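Local coordinates for ribonucleoside-diphosphate reductase subunit beta (Bacillus halodurans C-125, PDB 2RCC), which probably serves as the iron-binding small subunit of a class I ribonucleotide reductase, which makes deoxyribonucleotides for DNA synthesis from the corresponding ribonucleotides, at residues T174-I179 with E233-F238; N199-R202 with M206-T209; K46-N51 with M112-F117. All coordinates share one frame; numbering follows the deposited sequence. Where two conformers were deposited one is given.

Contact 1: T174-I179 with E233-F238; sequences TFLESI and ELLVEF
With chi1 at -168°, Leu176 places its CG beside the carbonyl carbon and carries both methyls across to helix 207-237, while Leu234, whose CG lies anti to its carbonyl carbon (chi1 -76°), sends its CD1 back between Leu176 and Phe175. Leu234 CD1 is therefore the shared contact point: it lies 3.7 Å from Leu176 CD1 and reaches the Phe175 ring at its edge, near the ring plane, with Phe175 CD1 also 3.7 Å away. Leu176 and Leu234 run alongside each other head to tail, while Phe175 stands roughly perpendicular to Leu234. The second Leu176 methyl, CD2, meets Leu235 CD1 at 3.7 Å. The short helical axes run nearly antiparallel, at 165°, and stay 11.4 Å apart, a separation that the leucine and phenylalanine side chains fill. This joins helix 172-187 to the C-terminal end of helix 207-237 in the ferritin-like bundle, just before Phe238 leaves helical geometry. Phe231 and Thr246 add further packing around Leu176. No hydrogen bond crosses between the segments, and every close pair is carbon on carbon. The contact thus rests on dispersion and the burial of apolar surface, with shape fit in place of directional bonding.

Contact 2: N199-R202 with M206-T209; sequences NLAR and MVST
Leu200 and Met206 extend alongside each other in a common direction, the closest approach being 3.9 Å between Leu200 CD1 and Met206 CG. The touching is done by the root of Met206, a selenomethionine: its chain bends at chi2 (-49°) and again at chi3, which leads the selenium and CE away from Leu200. Beside this pair, Ala201 lies alongside Val207. Ala201 CB stands 4.0 Å from Val207 CA and 4.2 Å from Val207 CG2, and that same CG2 branch also reaches Ala201 O. The backbones come close here, with Ala201 CA and Val207 CA 4.7 Å apart, as expected where only a short connection separates the two segments.

On helix 191-202 itself, Arg202 grips Asn199 side-on, both bonds going to one oxygen. Arg202 NE is 2.9 Å and Arg202 NH2 3.1 Å from Asn199 OD1, which sits at the guanidinium edge and in its plane. NH2 approaches almost straight down the carbonyl (175°), whereas NE comes in at 135°, tilted from the carbonyl plane; neither N-H points straight at the oxygen. Asn199 ND2 bonds Pro274 O, which helps fix the amide's orientation.

Met206 is the N-cap residue of helix 207-237, and its N bonds Gln66 OE1. The contact thus flanks the short connection from helix 191-202 into helix 207-237, with Phe78 of helix 72-87 packing on Leu200 and Met206, and Leu133 of helix 106-133 also touching Met206.

Contact 3: K46-N51 with M112-F117; sequences KNMLAN and MSVLSF
Met48 meets Val114 and Leu115 without any flat group between them; the ring of Phe117, about one turn on from Val114, stacks instead on Phe117 of the second subunit. The contact belongs to the ferritin-like helical bundle of the reductase small subunit, where helix 41-50 packs against helix 106-133. Met48, a selenomethionine, does the reaching: its chain runs extended through chi2 (180°) and then bends at chi3 (86°), which sets CE against Val114 CG1 and Leu115 CD1. Its chain is nearly perpendicular to that of Leu115 and meets Val114 at a slant. Leu115 starts out away from helix 41-50, and only its CD1 comes back to the contact; its chi1 of -96° is well off a staggered value. The separation of Met48 CE from Leu115 CD1, 3.3 Å, is tighter than usual for two carbons and doubtful as an exact value. Leu115 also packs against His223, about 4 Å between nearest side-chain atoms, and His223 is an iron ligand by similarity. Leu115 therefore belongs to the apolar surround of the probable metal site, while Val114 also packs on Val120 of the second subunit. Met48 CE lies 3.6 Å from Val114 CG1, with Met48 SE 4.0 Å from that same CG1.

Along the chain, contact 3 closes before the other two open, whereas contact 2 is nested inside the loop closed by contact 1. Contacts 1 and 2 share helix 207-237, contact 2 at its start and contact 1 at its end, with centres about 38 Å apart on opposite sides of the chain's centre. Their other helices, 172-187 and 191-202, are consecutive. Contact 3 uses helices 41-50 and 106-133, its centre about 22 Å from that of contact 1 and 25 Å from that of contact 2. No two contacts touch. They join separate parts of one helical bundle, and only contact 3 approaches the probable iron site and the second subunit.

Contact 1: T174-I179 with E233-F238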
loop_
_atom_site.group_PDB
_atom_site.type_symbol
_atom_site.label_atom_id
_atom_site.label_comp_id
_atom_site.label_asym_id
_atom_site.label_seq_id
_atom_site.Cartn_x
_atom_site.Cartn_y
_atom_site.Cartn_z
ATOM N N THR A 174 21.680 -11.015 -1.466
ATOM C CA THR A 174 21.338 -10.044 -0.402
ATOM C C THR A 174 19.806 -9.796 -0.328
ATOM O O THR A 174 19.266 -9.504 0.746
ATOM C CB THR A 174 22.130 -8.724 -0.537
ATOM O OG1 THR A 174 21.833 -8.079 -1.799
ATOM C CG2 THR A 174 23.628 -8.979 -0.384
ATOM N N PHE A 175 19.094 -9.912 -1.449
ATOM C CA PHE A 175 17.637 -9.813 -1.445
ATOM C C PHE A 175 17.021 -10.982 -0.673
ATOM O O PHE A 175 16.107 -10.798 0.140
ATOM C CB PHE A 175 17.074 -9.780 -2.855
ATOM C CG PHE A 175 15.631 -9.424 -2.894
ATOM C CD1 PHE A 175 14.670 -10.411 -2.797
ATOM C CD2 PHE A 175 15.226 -8.097 -2.997
ATOM C CE1 PHE A 175 13.287 -10.087 -2.816
ATOM C CE2 PHE A 175 13.845 -7.767 -3.012
ATOM C CZ PHE A 175 12.894 -8.780 -2.923
ATOM N N LEU A 176 17.506 -12.183 -0.939
ATOM C CA LEU A 176 17.063 -13.389 -0.225
ATOM C C LEU A 176 17.320 -13.263 1.292
ATOM O O LEU A 176 16.466 -13.601 2.082
ATOM C CB LEU A 176 17.771 -14.629 -0.780
ATOM C CG LEU A 176 17.229 -16.008 -0.362
ATOM C CD1 LEU A 176 15.913 -16.265 -1.059
ATOM C CD2 LEU A 176 18.193 -17.117 -0.730
ATOM N N GLU A 177 18.497 -12.767 1.668
ATOM C CA GLU A 177 18.846 -12.531 3.066
ATOM C C GLU A 177 17.852 -11.595 3.716
ATOM O O GLU A 177 17.383 -11.848 4.813
ATOM C CB GLU A 177 20.252 -11.969 3.185
ATOM C CG GLU A 177 21.322 -12.974 2.801
ATOM C CD GLU A 177 22.733 -12.390 2.708
ATOM O OE1 GLU A 177 22.943 -11.197 3.062
ATOM O OE2 GLU A 177 23.631 -13.158 2.275
ATOM N N SER A 178 17.535 -10.520 3.007
ATOM C CA SER A 178 16.551 -9.523 3.419
ATOM C C SER A 178 15.135 -10.126 3.601
ATOM O O SER A 178 14.423 -9.772 4.539
ATOM C CB SER A 178 16.598 -8.369 2.398
ATOM O OG SER A 178 15.549 -7.465 2.609
ATOM N N ILE A 179 14.719 -11.026 2.707
ATOM C CA ILE A 179 13.442 -11.783 2.832
ATOM C C ILE A 179 13.428 -12.632 4.108
ATOM O O ILE A 179 12.402 -12.720 4.792
ATOM C CB ILE A 179 13.201 -12.718 1.593
ATOM C CG1 ILE A 179 12.833 -11.898 0.360
ATOM C CG2 ILE A 179 12.102 -13.780 1.860
ATOM C CD1 ILE A 179 11.384 -11.332 0.396
ATOM N N GLU A 233 10.396 -19.345 -4.408
ATOM C CA GLU A 233 10.420 -19.037 -5.826
ATOM C C GLU A 233 11.794 -18.502 -6.211
ATOM O O GLU A 233 12.239 -18.740 -7.322
ATOM C CB GLU A 233 9.338 -18.022 -6.192
ATOM C CG GLU A 233 7.872 -18.472 -5.947
ATOM C CD GLU A 233 7.343 -19.578 -6.862
ATOM O OE1 GLU A 233 8.048 -20.013 -7.827
ATOM O OE2 GLU A 233 6.166 -19.963 -6.598
ATOM N N LEU A 234 12.449 -17.752 -5.324
ATOM C CA LEU A 234 13.796 -17.267 -5.602
ATOM C C LEU A 234 14.796 -18.412 -5.762
ATOM O O LEU A 234 15.714 -18.302 -6.569
ATOM C CB LEU A 234 14.284 -16.240 -4.560
ATOM C CG LEU A 234 13.708 -14.828 -4.657
ATOM C CD1 LEU A 234 14.195 -14.031 -3.460
ATOM C CD2 LEU A 234 14.057 -14.169 -6.008
ATOM N N LEU A 235 14.635 -19.487 -4.981
ATOM C CA LEU A 235 15.475 -20.681 -5.124
ATOM C C LEU A 235 15.207 -21.391 -6.464
ATOM O O LEU A 235 16.119 -21.939 -7.019
ATOM C CB LEU A 235 15.368 -21.635 -3.911
ATOM C CG LEU A 235 16.324 -21.339 -2.734
ATOM C CD1 LEU A 235 16.301 -19.934 -2.256
ATOM C CD2 LEU A 235 16.097 -22.303 -1.542
ATOM N N VAL A 236 13.975 -21.358 -6.976
ATOM C CA VAL A 236 13.658 -21.920 -8.310
ATOM C C VAL A 236 14.249 -21.040 -9.435
ATOM O O VAL A 236 14.811 -21.562 -10.398
ATOM C CB VAL A 236 12.114 -22.014 -8.533
ATOM C CG1 VAL A 236 11.760 -22.380 -9.976
ATOM C CG2 VAL A 236 11.514 -22.995 -7.561
ATOM N N GLU A 237 14.173 -19.719 -9.260
ATOM C CA GLU A 237 14.608 -18.742 -10.265
ATOM C C GLU A 237 16.133 -18.541 -10.340
ATOM O O GLU A 237 16.692 -18.356 -11.429
ATOM C CB GLU A 237 13.891 -17.407 -9.991
ATOM C CG GLU A 237 13.909 -16.445 -11.157
ATOM C CD GLU A 237 12.946 -15.285 -11.010
ATOM O OE1 GLU A 237 11.765 -15.483 -10.667
ATOM O OE2 GLU A 237 13.351 -14.147 -11.282
ATOM N N PHE A 238 16.794 -18.574 -9.189
ATOM C CA PHE A 238 18.228 -18.412 -9.031
ATOM C C PHE A 238 18.723 -19.646 -8.261
ATOM O O PHE A 238 18.925 -19.573 -7.029
ATOM C CB PHE A 238 18.546 -17.133 -8.236
ATOM C CG PHE A 238 17.989 -15.885 -8.858
ATOM C CD1 PHE A 238 18.668 -15.233 -9.865
ATOM C CD2 PHE A 238 16.763 -15.385 -8.452
ATOM C CE1 PHE A 238 18.132 -14.087 -10.466
ATOM C CE2 PHE A 238 16.226 -14.219 -9.055
ATOM C CZ PHE A 238 16.925 -13.586 -10.036
#

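Contact 2: N199-R202 with M206-T209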
loop_
_atom_site.group_PDB
_atom_site.type_symbol
_atom_site.label_atom_id
_atom_site.label_comp_id
_atom_site.label_asym_id
_atom_site.label_seq_id
_atom_site.Cartn_x
_atom_site.Cartn_y
_atom_site.Cartn_z
ATOM N N ASN A 199 -2.256 -14.084 27.145
ATOM C CA ASN A 199 -2.282 -14.656 28.504
ATOM C C ASN A 199 -3.252 -13.867 29.367
ATOM O O ASN A 199 -3.894 -14.432 30.244
ATOM C CB ASN A 199 -0.868 -14.663 29.129
ATOM C CG ASN A 199 -0.834 -15.247 30.555
ATOM O OD1 ASN A 199 -1.198 -16.394 30.776
ATOM N ND2 ASN A 199 -0.364 -14.456 31.505
ATOM N N LEU A 200 -3.349 -12.556 29.163
ATOM C CA LEU A 200 -4.336 -11.747 29.918
ATOM C C LEU A 200 -5.768 -12.080 29.521
ATOM O O LEU A 200 -6.631 -12.309 30.383
ATOM C CB LEU A 200 -4.086 -10.225 29.752
ATOM C CG LEU A 200 -2.805 -9.648 30.379
ATOM C CD1 LEU A 200 -2.622 -8.177 30.056
ATOM C CD2 LEU A 200 -2.804 -9.839 31.906
ATOM N N ALA A 201 -5.988 -12.180 28.223
ATOM C CA ALA A 201 -7.310 -12.346 27.654
ATOM C C ALA A 201 -7.883 -13.729 27.867
ATOM O O ALA A 201 -9.084 -13.837 28.035
ATOM C CB ALA A 201 -7.309 -11.966 26.178
ATOM N N ARG A 202 -7.042 -14.771 27.939
ATOM C CA ARG A 202 -7.552 -16.125 28.205
ATOM C C ARG A 202 -8.133 -16.197 29.615
ATOM O O ARG A 202 -8.960 -17.052 29.870
ATOM C CB ARG A 202 -6.476 -17.187 27.993
ATOM C CG ARG A 202 -5.416 -17.228 29.081
ATOM C CD ARG A 202 -4.236 -17.970 28.615
ATOM N NE ARG A 202 -3.238 -18.144 29.658
ATOM C CZ ARG A 202 -3.267 -19.096 30.576
ATOM N NH1 ARG A 202 -4.227 -20.013 30.583
ATOM N NH2 ARG A 202 -2.312 -19.144 31.486
HETATM N N MSE A 206 -8.303 -7.524 29.647
HETATM C CA MSE A 206 -7.731 -6.819 28.494
HETATM C C MSE A 206 -8.004 -7.526 27.166
HETATM O O MSE A 206 -7.124 -7.671 26.312
HETATM C CB MSE A 206 -6.218 -6.574 28.692
HETATM C CG MSE A 206 -5.846 -5.940 30.059
HETATM SE SE MSE A 206 -6.917 -4.365 30.523
HETATM C CE MSE A 206 -6.004 -3.187 29.281
ATOM N N VAL A 207 -9.259 -7.920 27.007
ATOM C CA VAL A 207 -9.701 -8.713 25.872
ATOM C C VAL A 207 -9.761 -7.908 24.554
ATOM O O VAL A 207 -9.437 -8.443 23.481
ATOM C CB VAL A 207 -11.073 -9.369 26.179
ATOM C CG1 VAL A 207 -11.607 -10.109 24.946
ATOM C CG2 VAL A 207 -10.960 -10.326 27.384
ATOM N N SER A 208 -10.182 -6.645 24.619
ATOM C CA SER A 208 -10.182 -5.786 23.418
ATOM C C SER A 208 -8.775 -5.562 22.867
ATOM O O SER A 208 -8.562 -5.597 21.658
ATOM C CB SER A 208 -10.876 -4.468 23.688
ATOM O OG SER A 208 -12.244 -4.708 23.882
ATOM N N THR A 209 -7.807 -5.361 23.758
ATOM C CA THR A 209 -6.399 -5.245 23.361
ATOM C C THR A 209 -5.921 -6.525 22.679
ATOM O O THR A 209 -5.334 -6.483 21.623
ATOM C CB THR A 209 -5.504 -4.963 24.575
ATOM O OG1 THR A 209 -5.885 -3.727 25.191
ATOM C CG2 THR A 209 -4.009 -4.958 24.158
#

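Contact 3: K46-N51 with M112-F117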
loop_
_atom_site.group_PDB
_atom_site.type_symbol
_atom_site.label_atom_id
_atom_site.label_comp_id
_atom_site.label_asym_id
_atom_site.label_seq_id
_atom_site.Cartn_x
_atom_site.Cartn_y
_atom_site.Cartn_z
ATOM N N LYS A 46 -7.056 -11.241 -2.228
ATOM C CA LYS A 46 -8.476 -11.391 -1.843
ATOM C C LYS A 46 -8.637 -11.711 -0.345
ATOM O O LYS A 46 -9.542 -11.180 0.297
ATOM C CB LYS A 46 -9.157 -12.469 -2.684
ATOM C CG LYS A 46 -9.358 -12.102 -4.136
ATOM C CD LYS A 46 -9.843 -13.289 -4.969
ATOM C CE LYS A 46 -10.062 -12.873 -6.427
ATOM N NZ LYS A 46 -10.518 -14.002 -7.310
ATOM N N ASN A 47 -7.742 -12.540 0.193
ATOM C CA ASN A 47 -7.794 -12.887 1.611
ATOM C C ASN A 47 -7.400 -11.680 2.458
ATOM O O ASN A 47 -8.032 -11.419 3.473
ATOM C CB ASN A 47 -6.935 -14.126 1.935
ATOM C CG ASN A 47 -7.521 -15.428 1.378
ATOM O OD1 ASN A 47 -8.733 -15.631 1.331
ATOM N ND2 ASN A 47 -6.637 -16.343 1.002
HETATM N N MSE A 48 -6.396 -10.921 2.034
HETATM C CA MSE A 48 -6.007 -9.718 2.764
HETATM C C MSE A 48 -7.149 -8.675 2.798
HETATM O O MSE A 48 -7.430 -8.093 3.850
HETATM C CB MSE A 48 -4.758 -9.116 2.169
HETATM C CG MSE A 48 -3.565 -9.974 2.363
HETATM SE SE MSE A 48 -1.955 -9.207 1.582
HETATM C CE MSE A 48 -1.411 -8.141 2.998
ATOM N N LEU A 49 -7.796 -8.470 1.647
ATOM C CA LEU A 49 -8.884 -7.511 1.485
ATOM C C LEU A 49 -10.115 -7.929 2.303
ATOM O O LEU A 49 -10.787 -7.067 2.908
ATOM C CB LEU A 49 -9.219 -7.332 -0.015
ATOM C CG LEU A 49 -10.216 -6.230 -0.391
ATOM C CD1 LEU A 49 -9.551 -4.858 -0.095
ATOM C CD2 LEU A 49 -10.670 -6.371 -1.850
ATOM N N ALA A 50 -10.416 -9.232 2.330
ATOM C CA ALA A 50 -11.510 -9.761 3.163
ATOM C C ALA A 50 -11.297 -9.556 4.676
ATOM O O ALA A 50 -12.240 -9.498 5.427
ATOM C CB ALA A 50 -11.740 -11.274 2.878
ATOM N N ASN A 51 -10.045 -9.515 5.109
ATOM C CA ASN A 51 -9.680 -9.316 6.487
ATOM C C ASN A 51 -9.578 -7.853 6.930
ATOM O O ASN A 51 -8.954 -7.596 7.965
ATOM C CB ASN A 51 -8.291 -9.938 6.704
ATOM C CG ASN A 51 -8.318 -11.434 6.771
ATOM O OD1 ASN A 51 -9.385 -12.069 6.770
ATOM N ND2 ASN A 51 -7.115 -12.021 6.882
HETATM N N MSE A 112 3.012 -5.551 -1.744
HETATM C CA MSE A 112 3.885 -4.788 -0.823
HETATM C C MSE A 112 3.228 -3.472 -0.416
HETATM O O MSE A 112 3.354 -3.061 0.728
HETATM C CB MSE A 112 5.276 -4.572 -1.402
HETATM C CG MSE A 112 6.121 -5.811 -1.578
HETATM SE SE MSE A 112 6.342 -6.883 0.017
HETATM C CE MSE A 112 7.360 -5.640 1.153
ATOM N N SER A 113 2.475 -2.849 -1.328
ATOM C CA SER A 113 1.700 -1.659 -1.002
ATOM C C SER A 113 0.626 -1.982 0.059
ATOM O O SER A 113 0.467 -1.240 1.022
ATOM C CB SER A 113 1.089 -1.028 -2.267
ATOM O OG SER A 113 0.217 0.018 -1.955
ATOM N N VAL A 114 -0.098 -3.082 -0.129
ATOM C CA VAL A 114 -1.107 -3.523 0.825
ATOM C C VAL A 114 -0.411 -3.808 2.174
ATOM O O VAL A 114 -0.889 -3.347 3.185
ATOM C CB VAL A 114 -1.895 -4.776 0.329
ATOM C CG1 VAL A 114 -2.866 -5.272 1.418
ATOM C CG2 VAL A 114 -2.579 -4.520 -1.016
ATOM N N LEU A 115 0.770 -4.428 2.179
ATOM C CA LEU A 115 1.500 -4.708 3.441
ATOM C C LEU A 115 1.876 -3.434 4.183
ATOM O O LEU A 115 1.773 -3.351 5.412
ATOM C CB LEU A 115 2.834 -5.515 3.248
ATOM C CG LEU A 115 2.753 -7.016 3.432
ATOM C CD1 LEU A 115 1.832 -7.637 2.401
ATOM C CD2 LEU A 115 4.107 -7.715 3.424
ATOM N N SER A 116 2.404 -2.467 3.442
ATOM C CA SER A 116 2.849 -1.204 4.014
ATOM C C SER A 116 1.694 -0.465 4.722
ATOM O O SER A 116 1.854 0.071 5.821
ATOM C CB SER A 116 3.432 -0.347 2.920
ATOM O OG SER A 116 4.109 0.757 3.516
ATOM N N PHE A 117 0.572 -0.401 4.037
ATOM C CA PHE A 117 -0.666 0.134 4.579
ATOM C C PHE A 117 -1.092 -0.594 5.892
ATOM O O PHE A 117 -1.415 0.045 6.910
ATOM C CB PHE A 117 -1.737 0.072 3.519
ATOM C CG PHE A 117 -3.113 0.214 4.057
ATOM C CD1 PHE A 117 -3.541 1.433 4.557
ATOM C CD2 PHE A 117 -3.917 -0.882 4.182
ATOM C CE1 PHE A 117 -4.806 1.555 5.150
ATOM C CE2 PHE A 117 -5.171 -0.770 4.742
ATOM C CZ PHE A 117 -5.610 0.459 5.225
#